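Local coordinates for protein cytochrome P450 (Picrophilus torridus, PDB 2RFB) that is a heme-thiolate cytochrome P450 that probably works as a monooxygenase, inserting one atom of molecular oxygen into its substrates, at residues 28-34 / 48-52; 232-238 / 256-262. One frame throughout, in Å; residues are numbered along the deposited sequence.

Interaction 1: 28-34 / 48-52; sequences DKIFSSN and ITMDN. With HEM (protoporphyrin IX containing Fe), chain G.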
loop_
_atom_site.group_PDB
_atom_site.type_symbol
_atom_site.label_atom_id
_atom_site.label_comp_id
_atom_site.label_asym_id
_atom_site.label_seq_id
_atom_site.Cartn_x
_atom_site.Cartn_y
_atom_site.Cartn_z
ATOM N N ASP A 28 16.835 7.717 -7.906
ATOM C CA ASP A 28 15.744 8.629 -8.260
ATOM C C ASP A 28 16.096 9.706 -9.299
ATOM O O ASP A 28 15.253 10.013 -10.117
ATOM C CB ASP A 28 15.196 9.271 -6.989
ATOM C CG ASP A 28 16.272 9.947 -6.199
ATOM O OD1 ASP A 28 17.006 9.283 -5.465
ATOM O OD2 ASP A 28 16.443 11.174 -6.346
ATOM N N LYS A 29 17.303 10.278 -9.255
ATOM C CA LYS A 29 17.793 11.207 -10.283
ATOM C C LYS A 29 18.129 10.606 -11.646
ATOM O O LYS A 29 18.182 11.337 -12.651
ATOM C CB LYS A 29 19.058 11.973 -9.816
ATOM C CG LYS A 29 18.833 12.845 -8.554
ATOM C CD LYS A 29 20.111 13.483 -8.067
ATOM C CE LYS A 29 19.815 14.378 -6.854
ATOM N NZ LYS A 29 20.888 15.409 -6.616
ATOM N N ILE A 30 18.433 9.318 -11.680
ATOM C CA ILE A 30 18.661 8.647 -12.948
ATOM C C ILE A 30 17.312 8.109 -13.451
ATOM O O ILE A 30 16.956 8.274 -14.656
ATOM C CB ILE A 30 19.747 7.532 -12.850
ATOM C CG1 ILE A 30 21.101 8.129 -12.434
ATOM C CG2 ILE A 30 19.894 6.809 -14.191
ATOM C CD1 ILE A 30 22.208 7.118 -12.126
ATOM N N PHE A 31 16.550 7.499 -12.529
ATOM C CA PHE A 31 15.240 6.943 -12.887
ATOM C C PHE A 31 14.155 7.741 -12.232
ATOM O O PHE A 31 13.894 7.625 -11.039
ATOM C CB PHE A 31 15.147 5.449 -12.577
ATOM C CG PHE A 31 16.285 4.652 -13.138
ATOM C CD1 PHE A 31 17.397 4.350 -12.355
ATOM C CD2 PHE A 31 16.260 4.219 -14.475
ATOM C CE1 PHE A 31 18.505 3.625 -12.923
ATOM C CE2 PHE A 31 17.313 3.519 -15.026
ATOM C CZ PHE A 31 18.451 3.204 -14.236
ATOM N N SER A 32 13.504 8.553 -13.051
ATOM C CA SER A 32 12.502 9.509 -12.624
ATOM C C SER A 32 11.166 8.844 -12.351
ATOM O O SER A 32 10.921 7.745 -12.813
ATOM C CB SER A 32 12.329 10.512 -13.750
ATOM O OG SER A 32 11.185 11.296 -13.552
ATOM N N SER A 33 10.268 9.541 -11.674
ATOM C CA SER A 33 8.925 9.015 -11.410
ATOM C C SER A 33 7.772 9.488 -12.315
ATOM O O SER A 33 6.635 8.996 -12.159
ATOM C CB SER A 33 8.566 9.172 -9.932
ATOM O OG SER A 33 9.249 8.179 -9.208
ATOM N N ASN A 34 8.042 10.399 -13.257
ATOM C CA ASN A 34 7.046 10.779 -14.266
ATOM C C ASN A 34 7.649 10.833 -15.639
ATOM O O ASN A 34 8.814 11.170 -15.756
ATOM C CB ASN A 34 6.489 12.149 -13.962
ATOM C CG ASN A 34 7.571 13.136 -13.650
ATOM O OD1 ASN A 34 8.457 12.853 -12.832
ATOM N ND2 ASN A 34 7.518 14.301 -14.282
ATOM N N ILE A 48 3.524 11.119 -5.544
ATOM C CA ILE A 48 4.099 9.870 -6.034
ATOM C C ILE A 48 4.752 10.012 -7.406
ATOM O O ILE A 48 5.704 9.301 -7.701
ATOM C CB ILE A 48 3.098 8.639 -5.973
ATOM C CG1 ILE A 48 3.866 7.315 -5.852
ATOM C CG2 ILE A 48 2.017 8.646 -7.125
ATOM C CD1 ILE A 48 2.938 6.086 -5.484
ATOM N N THR A 49 4.259 10.925 -8.234
ATOM C CA THR A 49 4.779 11.051 -9.573
ATOM C C THR A 49 5.740 12.245 -9.696
ATOM O O THR A 49 6.035 12.702 -10.812
ATOM C CB THR A 49 3.636 11.150 -10.613
ATOM O OG1 THR A 49 2.807 12.267 -10.315
ATOM C CG2 THR A 49 2.748 9.922 -10.572
ATOM N N MET A 50 6.255 12.738 -8.562
ATOM C CA MET A 50 7.137 13.911 -8.562
ATOM C C MET A 50 8.570 13.558 -8.257
ATOM O O MET A 50 8.824 12.685 -7.442
ATOM C CB MET A 50 6.697 14.891 -7.502
ATOM C CG MET A 50 5.471 15.665 -7.859
ATOM S SD MET A 50 4.964 16.532 -6.380
ATOM C CE MET A 50 3.278 16.997 -6.869
ATOM N N ASP A 51 9.497 14.280 -8.865
ATOM C CA ASP A 51 10.888 14.034 -8.653
ATOM C C ASP A 51 11.450 14.800 -7.501
ATOM O O ASP A 51 10.895 15.778 -7.021
ATOM C CB ASP A 51 11.705 14.251 -9.925
ATOM C CG ASP A 51 11.505 13.132 -10.923
ATOM O OD1 ASP A 51 11.069 12.020 -10.546
ATOM O OD2 ASP A 51 11.775 13.343 -12.110
ATOM N N ASN A 52 12.629 14.347 -7.138
ATOM C CA ASN A 52 13.144 14.458 -5.797
ATOM C C ASN A 52 12.922 15.697 -5.039
ATOM O O ASN A 52 12.451 15.536 -3.881
ATOM C CB ASN A 52 14.610 14.033 -5.676
ATOM C CG ASN A 52 15.073 13.945 -4.210
ATOM O OD1 ASN A 52 14.238 14.023 -3.252
ATOM N ND2 ASN A 52 16.426 13.779 -4.025
HETATM C CHA HEM G . 4.416 4.468 -1.738
HETATM C CHB HEM G . 3.763 -0.392 -1.250
HETATM C CHC HEM G . 0.504 0.616 2.342
HETATM C CHD HEM G . 0.607 5.402 1.386
HETATM C C1A HEM G . 4.536 3.074 -1.874
HETATM C C2A HEM G . 5.478 2.395 -2.731
HETATM C C3A HEM G . 5.271 1.048 -2.571
HETATM C C4A HEM G . 4.237 0.900 -1.613
HETATM C CMA HEM G . 5.961 -0.253 -3.229
HETATM C CAA HEM G . 6.523 3.117 -3.652
HETATM C CBA HEM G . 5.967 3.399 -5.072
HETATM C CGA HEM G . 7.135 3.968 -5.829
HETATM O O1A HEM G . 8.327 3.884 -5.352
HETATM O O2A HEM G . 6.874 4.507 -6.922
HETATM C C1B HEM G . 2.832 -0.549 -0.203
HETATM C C2B HEM G . 2.463 -1.776 0.462
HETATM C C3B HEM G . 1.559 -1.399 1.425
HETATM C C4B HEM G . 1.373 0.001 1.379
HETATM C CMB HEM G . 3.069 -3.188 0.042
HETATM C CAB HEM G . 0.654 -2.097 2.557
HETATM C CBB HEM G . 0.923 -3.381 3.115
HETATM C C1C HEM G . 0.238 2.017 2.543
HETATM C C2C HEM G . -0.582 2.771 3.519
HETATM C C3C HEM G . -0.513 4.083 3.182
HETATM C C4C HEM G . 0.282 4.203 2.025
HETATM C CMC HEM G . -1.445 2.296 4.775
HETATM C CAC HEM G . -1.170 5.309 3.933
HETATM C CBC HEM G . -1.953 6.203 3.303
HETATM C C1D HEM G . 1.673 5.577 0.443
HETATM C C2D HEM G . 2.102 6.835 -0.122
HETATM C C3D HEM G . 3.249 6.485 -1.087
HETATM C C4D HEM G . 3.415 5.091 -0.981
HETATM C CMD HEM G . 1.519 8.265 0.116
HETATM C CAD HEM G . 4.150 7.358 -2.025
HETATM C CBD HEM G . 5.307 7.919 -1.169
HETATM C CGD HEM G . 6.198 8.784 -2.001
HETATM O O1D HEM G . 6.088 8.709 -3.267
HETATM O O2D HEM G . 7.014 9.555 -1.413
HETATM N NA HEM G . 3.787 2.122 -1.175
HETATM N NB HEM G . 2.156 0.547 0.411
HETATM N NC HEM G . 0.749 2.970 1.661
HETATM N ND HEM G . 2.483 4.549 -0.097
HETATM FE FE HEM G . 2.418 2.631 0.356
#

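Interaction 2: 232-238 / 256-262; sequences IQFLPHR and QVIVYLG. With HEM (protoporphyrin IX containing Fe), chain G.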
loop_
_atom_site.group_PDB
_atom_site.type_symbol
_atom_site.label_atom_id
_atom_site.label_comp_id
_atom_site.label_asym_id
_atom_site.label_seq_id
_atom_site.Cartn_x
_atom_site.Cartn_y
_atom_site.Cartn_z
ATOM N N ILE A 232 2.052 -5.576 -3.725
ATOM C CA ILE A 232 2.402 -4.957 -5.009
ATOM C C ILE A 232 3.527 -5.721 -5.692
ATOM O O ILE A 232 4.634 -5.826 -5.151
ATOM C CB ILE A 232 2.797 -3.457 -4.821
ATOM C CG1 ILE A 232 1.550 -2.712 -4.244
ATOM C CG2 ILE A 232 3.287 -2.839 -6.180
ATOM C CD1 ILE A 232 1.728 -1.225 -4.155
ATOM N N GLN A 233 3.240 -6.247 -6.880
ATOM C CA GLN A 233 4.178 -7.122 -7.568
ATOM C C GLN A 233 5.199 -6.411 -8.415
ATOM O O GLN A 233 6.341 -6.896 -8.566
ATOM C CB GLN A 233 3.414 -8.173 -8.386
ATOM C CG GLN A 233 2.642 -9.187 -7.522
ATOM C CD GLN A 233 3.591 -10.154 -6.820
ATOM O OE1 GLN A 233 4.252 -10.977 -7.477
ATOM N NE2 GLN A 233 3.687 -10.041 -5.495
ATOM N N PHE A 234 4.791 -5.287 -9.024
ATOM C CA PHE A 234 5.717 -4.440 -9.786
ATOM C C PHE A 234 5.304 -2.979 -9.777
ATOM O O PHE A 234 4.166 -2.654 -9.459
ATOM C CB PHE A 234 5.946 -4.964 -11.200
ATOM C CG PHE A 234 4.726 -4.946 -12.098
ATOM C CD1 PHE A 234 4.437 -3.840 -12.889
ATOM C CD2 PHE A 234 3.885 -6.066 -12.188
ATOM C CE1 PHE A 234 3.327 -3.832 -13.785
ATOM C CE2 PHE A 234 2.806 -6.060 -13.050
ATOM C CZ PHE A 234 2.510 -4.910 -13.850
ATOM N N LEU A 235 6.265 -2.088 -10.058
ATOM C CA LEU A 235 6.034 -0.652 -10.180
ATOM C C LEU A 235 6.358 -0.343 -11.629
ATOM O O LEU A 235 7.521 -0.430 -11.994
ATOM C CB LEU A 235 7.014 0.102 -9.321
ATOM C CG LEU A 235 6.849 -0.254 -7.876
ATOM C CD1 LEU A 235 7.968 0.429 -7.082
ATOM C CD2 LEU A 235 5.416 0.187 -7.355
ATOM N N PRO A 236 5.358 0.010 -12.442
ATOM C CA PRO A 236 5.628 0.257 -13.874
ATOM C C PRO A 236 6.182 1.632 -14.236
ATOM O O PRO A 236 6.660 1.824 -15.364
ATOM C CB PRO A 236 4.242 0.061 -14.545
ATOM C CG PRO A 236 3.225 0.376 -13.480
ATOM C CD PRO A 236 3.923 0.167 -12.106
ATOM N N HIS A 237 6.124 2.597 -13.326
ATOM C CA HIS A 237 6.405 3.972 -13.767
ATOM C C HIS A 237 7.762 4.493 -13.313
ATOM O O HIS A 237 7.846 5.130 -12.258
ATOM C CB HIS A 237 5.249 4.902 -13.344
ATOM C CG HIS A 237 3.946 4.574 -14.021
ATOM N ND1 HIS A 237 3.842 4.385 -15.391
ATOM C CD2 HIS A 237 2.704 4.349 -13.519
ATOM C CE1 HIS A 237 2.595 4.074 -15.702
ATOM N NE2 HIS A 237 1.881 4.061 -14.590
ATOM N N ARG A 238 8.829 4.136 -14.032
ATOM C CA ARG A 238 10.137 4.795 -13.889
ATOM C C ARG A 238 10.596 5.062 -15.284
ATOM O O ARG A 238 10.316 4.283 -16.182
ATOM C CB ARG A 238 11.206 3.954 -13.195
ATOM C CG ARG A 238 11.001 3.654 -11.676
ATOM C CD ARG A 238 10.723 4.888 -10.907
ATOM N NE ARG A 238 11.041 4.855 -9.485
ATOM C CZ ARG A 238 10.186 4.553 -8.502
ATOM N NH1 ARG A 238 8.934 4.106 -8.745
ATOM N NH2 ARG A 238 10.594 4.647 -7.257
ATOM N N GLN A 256 11.162 3.483 -20.469
ATOM C CA GLN A 256 10.424 3.059 -19.307
ATOM C C GLN A 256 11.138 1.847 -18.663
ATOM O O GLN A 256 11.709 0.987 -19.352
ATOM C CB GLN A 256 9.000 2.695 -19.686
ATOM C CG GLN A 256 8.193 2.247 -18.500
ATOM C CD GLN A 256 6.759 1.934 -18.871
ATOM O OE1 GLN A 256 6.364 2.061 -20.035
ATOM N NE2 GLN A 256 5.974 1.523 -17.891
ATOM N N VAL A 257 11.095 1.809 -17.344
ATOM C CA VAL A 257 11.793 0.819 -16.562
ATOM C C VAL A 257 10.844 0.244 -15.550
ATOM O O VAL A 257 10.385 0.954 -14.641
ATOM C CB VAL A 257 12.953 1.452 -15.823
ATOM C CG1 VAL A 257 13.593 0.433 -14.932
ATOM C CG2 VAL A 257 13.997 1.921 -16.825
ATOM N N ILE A 258 10.500 -1.026 -15.717
ATOM C CA ILE A 258 9.572 -1.654 -14.783
ATOM C C ILE A 258 10.341 -2.600 -13.841
ATOM O O ILE A 258 11.100 -3.459 -14.269
ATOM C CB ILE A 258 8.457 -2.460 -15.483
ATOM C CG1 ILE A 258 7.808 -1.692 -16.653
ATOM C CG2 ILE A 258 7.423 -2.932 -14.442
ATOM C CD1 ILE A 258 6.557 -2.437 -17.321
ATOM N N VAL A 259 10.052 -2.482 -12.574
ATOM C CA VAL A 259 10.815 -3.041 -11.513
ATOM C C VAL A 259 9.868 -4.004 -10.744
ATOM O O VAL A 259 8.733 -3.617 -10.368
ATOM C CB VAL A 259 11.293 -1.816 -10.725
ATOM C CG1 VAL A 259 10.938 -1.862 -9.329
ATOM C CG2 VAL A 259 12.779 -1.502 -11.014
ATOM N N TYR A 260 10.301 -5.269 -10.588
ATOM C CA TYR A 260 9.468 -6.313 -10.038
ATOM C C TYR A 260 9.819 -6.655 -8.619
ATOM O O TYR A 260 10.765 -7.360 -8.397
ATOM C CB TYR A 260 9.512 -7.553 -10.903
ATOM C CG TYR A 260 8.867 -7.353 -12.264
ATOM C CD1 TYR A 260 9.480 -6.586 -13.225
ATOM C CD2 TYR A 260 7.642 -7.952 -12.583
ATOM C CE1 TYR A 260 8.897 -6.407 -14.466
ATOM C CE2 TYR A 260 7.032 -7.768 -13.844
ATOM C CZ TYR A 260 7.660 -7.004 -14.760
ATOM O OH TYR A 260 7.117 -6.822 -16.010
ATOM N N LEU A 261 8.992 -6.203 -7.675
ATOM C CA LEU A 261 9.276 -6.289 -6.236
ATOM C C LEU A 261 9.102 -7.712 -5.739
ATOM O O LEU A 261 9.891 -8.208 -4.925
ATOM C CB LEU A 261 8.298 -5.396 -5.426
ATOM C CG LEU A 261 8.224 -3.931 -5.870
ATOM C CD1 LEU A 261 7.216 -3.171 -4.987
ATOM C CD2 LEU A 261 9.612 -3.193 -5.910
ATOM N N GLY A 262 8.042 -8.355 -6.221
ATOM C CA GLY A 262 7.758 -9.683 -5.775
ATOM C C GLY A 262 8.879 -10.603 -6.181
ATOM O O GLY A 262 9.349 -11.443 -5.401
HETATM C CHA HEM G . 4.416 4.468 -1.738
HETATM C CHB HEM G . 3.763 -0.392 -1.250
HETATM C CHC HEM G . 0.504 0.616 2.342
HETATM C CHD HEM G . 0.607 5.402 1.386
HETATM C C1A HEM G . 4.536 3.074 -1.874
HETATM C C2A HEM G . 5.478 2.395 -2.731
HETATM C C3A HEM G . 5.271 1.048 -2.571
HETATM C C4A HEM G . 4.237 0.900 -1.613
HETATM C CMA HEM G . 5.961 -0.253 -3.229
HETATM C CAA HEM G . 6.523 3.117 -3.652
HETATM C CBA HEM G . 5.967 3.399 -5.072
HETATM C CGA HEM G . 7.135 3.968 -5.829
HETATM O O1A HEM G . 8.327 3.884 -5.352
HETATM O O2A HEM G . 6.874 4.507 -6.922
HETATM C C1B HEM G . 2.832 -0.549 -0.203
HETATM C C2B HEM G . 2.463 -1.776 0.462
HETATM C C3B HEM G . 1.559 -1.399 1.425
HETATM C C4B HEM G . 1.373 0.001 1.379
HETATM C CMB HEM G . 3.069 -3.188 0.042
HETATM C CAB HEM G . 0.654 -2.097 2.557
HETATM C CBB HEM G . 0.923 -3.381 3.115
HETATM C C1C HEM G . 0.238 2.017 2.543
HETATM C C2C HEM G . -0.582 2.771 3.519
HETATM C C3C HEM G . -0.513 4.083 3.182
HETATM C C4C HEM G . 0.282 4.203 2.025
HETATM C CMC HEM G . -1.445 2.296 4.775
HETATM C CAC HEM G . -1.170 5.309 3.933
HETATM C CBC HEM G . -1.953 6.203 3.303
HETATM C C1D HEM G . 1.673 5.577 0.443
HETATM C C2D HEM G . 2.102 6.835 -0.122
HETATM C C3D HEM G . 3.249 6.485 -1.087
HETATM C C4D HEM G . 3.415 5.091 -0.981
HETATM C CMD HEM G . 1.519 8.265 0.116
HETATM C CAD HEM G . 4.150 7.358 -2.025
HETATM C CBD HEM G . 5.307 7.919 -1.169
HETATM C CGD HEM G . 6.198 8.784 -2.001
HETATM O O1D HEM G . 6.088 8.709 -3.267
HETATM O O2D HEM G . 7.014 9.555 -1.413
HETATM N NA HEM G . 3.787 2.122 -1.175
HETATM N NB HEM G . 2.156 0.547 0.411
HETATM N NC HEM G . 0.749 2.970 1.661
HETATM N ND HEM G . 2.483 4.549 -0.097
HETATM FE FE HEM G . 2.418 2.631 0.356
#

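Interaction 1: 28-34 / 48-52
Asp-51 meets Ser-32 and Ser-33 through its whole carboxylate, and this is the tight part of the contact. OD2 of Asp-51 takes the hydroxyl of Ser-32 at 2.6 Å from OG, while its OD1 takes the backbone N of Ser-33 at 2.8 Å in an almost straight bond (173°). Both oxygens use their syn lone pairs, a two-point grip that fixes the rotation of the carboxylate. Close by, CB of Ser-33 packs on the carbonyl of Ile-48, 3.6 Å from its O. Ser-32 OG also accepts from Asn-34 N at 3.3 Å, an ST turn that bends the chain just past strand 31-32; with OG anti to its own backbone N (chi1 167°), the hydroxyl can serve both the Asp-51 carboxylate and the N-H of Asn-34. At the heme end of 48-52, Ile-48 lays CG1 3.7 Å from the propionate oxygen O1D of the heme, and Ser-33 borders His-293, which hydrogen-bonds the heme. Towards solvent the fit is looser. Asp-28 reaches Asn-52 with OD2 at 3.5 Å from CB, the carboxylate and amide planes standing 84° apart, and exposed Lys-29 merely brushes Asn-52, CE lying 4.5 Å from ND2.

Interaction 2: 232-238 / 256-262
Phe-234 lies alongside Ile-258 and Tyr-260, all three pointing the same way. Its CD1 touches Ile-258 CG2 at 3.5 Å, and its CB sits over the Tyr-260 ring, 4.0 Å from the centroid, a CH-pi contact; the two ring planes are inclined at 34°. Tyr-260 hydrogen-bonds His-14 through OH. Leu-235, Leu-261 and Ile-232 face the heme instead: Leu-235 crosses Leu-261 at an angle, Leu-261 CD1 comes within 3.6 Å of the heme methyl CMA, and Ile-232, side by side with Leu-261, puts CD1 3.6 Å from the meso carbon CHB. Between these two faces Leu-235 and Val-259 form a single antiparallel hydrogen-bonded bridge, with Leu-235 N to Val-259 O at 2.9 Å and a weak return bond from Val-259 N to Leu-235 O. This is the cytochrome P450 segment after the helix with the ExxR motif (218-228), laid along strand 256-259 beside the heme. Further along, Gln-256, with CG anti to its backbone N (chi1 -180°) and the chain straight beyond it, brings NE2 to 2.6 Å from Pro-236 O, the acceptor near its amide plane. With an alanine at this position, Pro-236 O is likely to keep, among the partners in the contact, just the weak bond from Arg-238 N, and the loop at Pro-236 would be tied less firmly to the strand. Arg-238 packs its CB against Val-257 and receives Val-257 N on its carbonyl O; a bend at chi2 (-51°) then leads its guanidinium to the heme. There NH1 donates to O2A at 2.8 Å and NH2 to O1A at 3.1 Å, both oxygens of one propionate, which meets the guanidinium at its edge. The paired bonds hold the two flat groups together, and the buried positive charge probably offsets the propionate's negative charge.

Overall arrangement
From the N terminus, the chain runs through strand 12-15 and helix 18-26 into strand 31-32, and interaction 1 closes the loop that returns at the start of helix 52-66. Interaction 2 opens much later, after helix 218-228, and closes a loop holding strands 239-240, 244-246 and 249-251 with strand 256-259 and the start of helix 261-264. The two loops follow in series, neither nesting nor crossing, yet they are joined: strand 31-32 pairs with strand 239-240, and strand 256-259 runs parallel to strand 12-15. Arg-238 packs against Ser-32 and Ser-33, and Phe-31 meets Val-257. Together the two contacts join the N-terminal strands and helix to the C-terminal half at the propionate edge of the heme, which both touch.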